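Side-chain contact in glutathione s-transferase (Haemonchus contortus, PDB 2WS2), which probably catalyses the conjugation of glutathione to electrophilic substrates such as organic halides, releasing the halide and a proton: residues 137-142 against 146-151. Residues are numbered along the deposited sequence; the frame is centred on the assembly and turned at random.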
loop_
_atom_site.group_PDB
_atom_site.type_symbol
_atom_site.label_atom_id
_atom_site.label_comp_id
_atom_site.label_asym_id
_atom_site.label_seq_id
_atom_site.Cartn_x
_atom_site.Cartn_y
_atom_site.Cartn_z
ATOM N N THR A 137 1.629 -2.840 -20.272
ATOM C CA THR A 137 2.038 -3.420 -21.582
ATOM C C THR A 137 3.518 -3.086 -21.883
ATOM O O THR A 137 4.250 -3.940 -22.385
ATOM C CB THR A 137 1.071 -3.109 -22.758
ATOM O OG1 THR A 137 1.766 -3.258 -24.019
ATOM C CG2 THR A 137 0.544 -1.726 -22.697
ATOM N N LYS A 138 3.945 -1.897 -21.458
ATOM C CA LYS A 138 5.356 -1.454 -21.469
ATOM C C LYS A 138 6.307 -2.338 -20.650
ATOM O O LYS A 138 7.355 -2.778 -21.178
ATOM C CB LYS A 138 5.470 0.024 -21.036
ATOM C CG LYS A 138 5.141 0.989 -22.149
ATOM C CD LYS A 138 4.359 2.209 -21.649
ATOM C CE LYS A 138 3.972 3.188 -22.760
ATOM N NZ LYS A 138 3.977 2.644 -24.180
ATOM N N ILE A 139 5.946 -2.622 -19.390
ATOM C CA ILE A 139 6.712 -3.506 -18.515
ATOM C C ILE A 139 6.842 -4.937 -19.055
ATOM O O ILE A 139 7.908 -5.560 -18.978
ATOM C CB ILE A 139 6.046 -3.674 -17.123
ATOM C CG1 ILE A 139 6.048 -2.368 -16.320
ATOM C CG2 ILE A 139 6.786 -4.715 -16.334
ATOM C CD1 ILE A 139 5.180 -2.484 -15.048
ATOM N N LEU A 140 5.728 -5.473 -19.544
ATOM C CA LEU A 140 5.763 -6.765 -20.176
ATOM C C LEU A 140 6.806 -6.747 -21.303
ATOM O O LEU A 140 7.679 -7.574 -21.309
ATOM C CB LEU A 140 4.380 -7.178 -20.704
ATOM C CG LEU A 140 3.268 -7.544 -19.712
ATOM C CD1 LEU A 140 2.083 -8.161 -20.459
ATOM C CD2 LEU A 140 3.711 -8.475 -18.628
ATOM N N LYS A 141 6.699 -5.787 -22.212
ATOM C CA LYS A 141 7.566 -5.671 -23.394
ATOM C C LYS A 141 9.064 -5.646 -23.024
ATOM O O LYS A 141 9.858 -6.432 -23.522
ATOM C CB LYS A 141 7.156 -4.437 -24.204
ATOM C CG LYS A 141 7.865 -4.266 -25.542
ATOM C CD LYS A 141 7.837 -2.792 -26.011
ATOM C CE LYS A 141 8.583 -2.581 -27.343
ATOM N NZ LYS A 141 9.997 -3.118 -27.300
ATOM N N GLU A 142 9.441 -4.749 -22.122
ATOM C CA GLU A 142 10.823 -4.688 -21.667
ATOM C C GLU A 142 11.338 -5.981 -21.005
ATOM O O GLU A 142 12.378 -6.496 -21.388
ATOM C CB GLU A 142 11.014 -3.463 -20.779
ATOM C CG GLU A 142 10.703 -2.191 -21.540
ATOM C CD GLU A 142 10.222 -1.066 -20.666
ATOM O OE1 GLU A 142 9.227 -1.268 -19.925
ATOM O OE2 GLU A 142 10.820 0.033 -20.737
ATOM N N GLY A 146 7.178 -12.924 -20.829
ATOM C CA GLY A 146 5.760 -13.090 -20.520
ATOM C C GLY A 146 5.367 -12.556 -19.122
ATOM O O GLY A 146 4.215 -12.157 -18.925
ATOM N N TYR A 147 6.301 -12.578 -18.156
ATOM C CA TYR A 147 6.029 -12.125 -16.744
ATOM C C TYR A 147 6.412 -10.672 -16.471
ATOM O O TYR A 147 7.170 -10.083 -17.208
ATOM C CB TYR A 147 6.809 -12.974 -15.742
ATOM C CG TYR A 147 6.461 -14.440 -15.749
ATOM C CD1 TYR A 147 7.341 -15.379 -16.266
ATOM C CD2 TYR A 147 5.245 -14.893 -15.232
ATOM C CE1 TYR A 147 7.021 -16.748 -16.279
ATOM C CE2 TYR A 147 4.912 -16.251 -15.250
ATOM C CZ TYR A 147 5.798 -17.173 -15.776
ATOM O OH TYR A 147 5.463 -18.523 -15.782
ATOM N N LEU A 148 5.933 -10.098 -15.360
ATOM C CA LEU A 148 6.177 -8.680 -15.138
ATOM C C LEU A 148 7.602 -8.374 -14.670
ATOM O O LEU A 148 8.150 -7.318 -14.977
ATOM C CB LEU A 148 5.122 -8.046 -14.208
ATOM C CG LEU A 148 3.689 -7.692 -14.644
ATOM C CD1 LEU A 148 2.763 -7.776 -13.401
ATOM C CD2 LEU A 148 3.536 -6.337 -15.300
ATOM N N VAL A 149 8.212 -9.311 -13.963
ATOM C CA VAL A 149 9.451 -9.043 -13.222
ATOM C C VAL A 149 10.195 -10.379 -13.153
ATOM O O VAL A 149 9.644 -11.397 -12.748
ATOM C CB VAL A 149 9.117 -8.475 -11.788
ATOM C CG1 VAL A 149 10.374 -8.211 -10.988
ATOM C CG2 VAL A 149 8.287 -7.216 -11.902
ATOM N N GLY A 150 11.432 -10.389 -13.622
ATOM C CA GLY A 150 12.225 -11.619 -13.648
ATOM C C GLY A 150 11.571 -12.596 -14.596
ATOM O O GLY A 150 11.023 -12.187 -15.615
ATOM N N ASP A 151 11.561 -13.875 -14.249
ATOM C CA ASP A 151 10.957 -14.893 -15.142
ATOM C C ASP A 151 10.313 -16.091 -14.442
ATOM O O ASP A 151 10.350 -17.233 -14.944
ATOM C CB ASP A 151 11.985 -15.378 -16.164
ATOM C CG ASP A 151 13.341 -15.560 -15.575
ATOM O OD1 ASP A 151 13.528 -16.447 -14.705
ATOM O OD2 ASP A 151 14.225 -14.803 -16.010
#
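Leu148 reaches back from the loop that follows helix 118-143 and lays one methyl against Ile139 and Leu140 on the last turns of that helix. This is the all-helical C-terminal domain of the glutathione transferase fold, where the loop links helix 118-143 to helix 155-162. The side chain of Ile139 sets out toward the loop, and its CB lies 4.1 Å from Leu148 CD2. Ile139 CG2, anti to the backbone N, makes the closest approach, 3.2 Å from the carbonyl O of Leu148, a tight methyl-to-oxygen contact, and also meets Leu148 CD2 at 3.8 Å. The other branch of Ile139 ends in CD1, which grazes the same Leu148 methyl at 4.2 Å. Leu148 CD2 is therefore shared by both branches of the isoleucine and by Leu140, whose CD2 lies 4.0 Å from it. Leu140 leaves the backbone beside the loop and only its end comes nearer: chi1 (-70°) sets CG anti to the carbonyl carbon, and chi2 (-170°) then turns CD2 to the loop. The neighbouring parts of the fold close over this apolar patch: Ile91 of helix 82-100 touches Ile139, while His182 of helix 177-186 packs on both leucines. Polar groups fix the loop separately: Asn143 ND2 hydrogen-bonds to the carbonyl oxygens of Tyr147 and Gly150, and Asp157 OD1 accepts the N-H of Leu148. Leu140 CD2 also comes to 3.7 Å from the carbonyl O of Gly146.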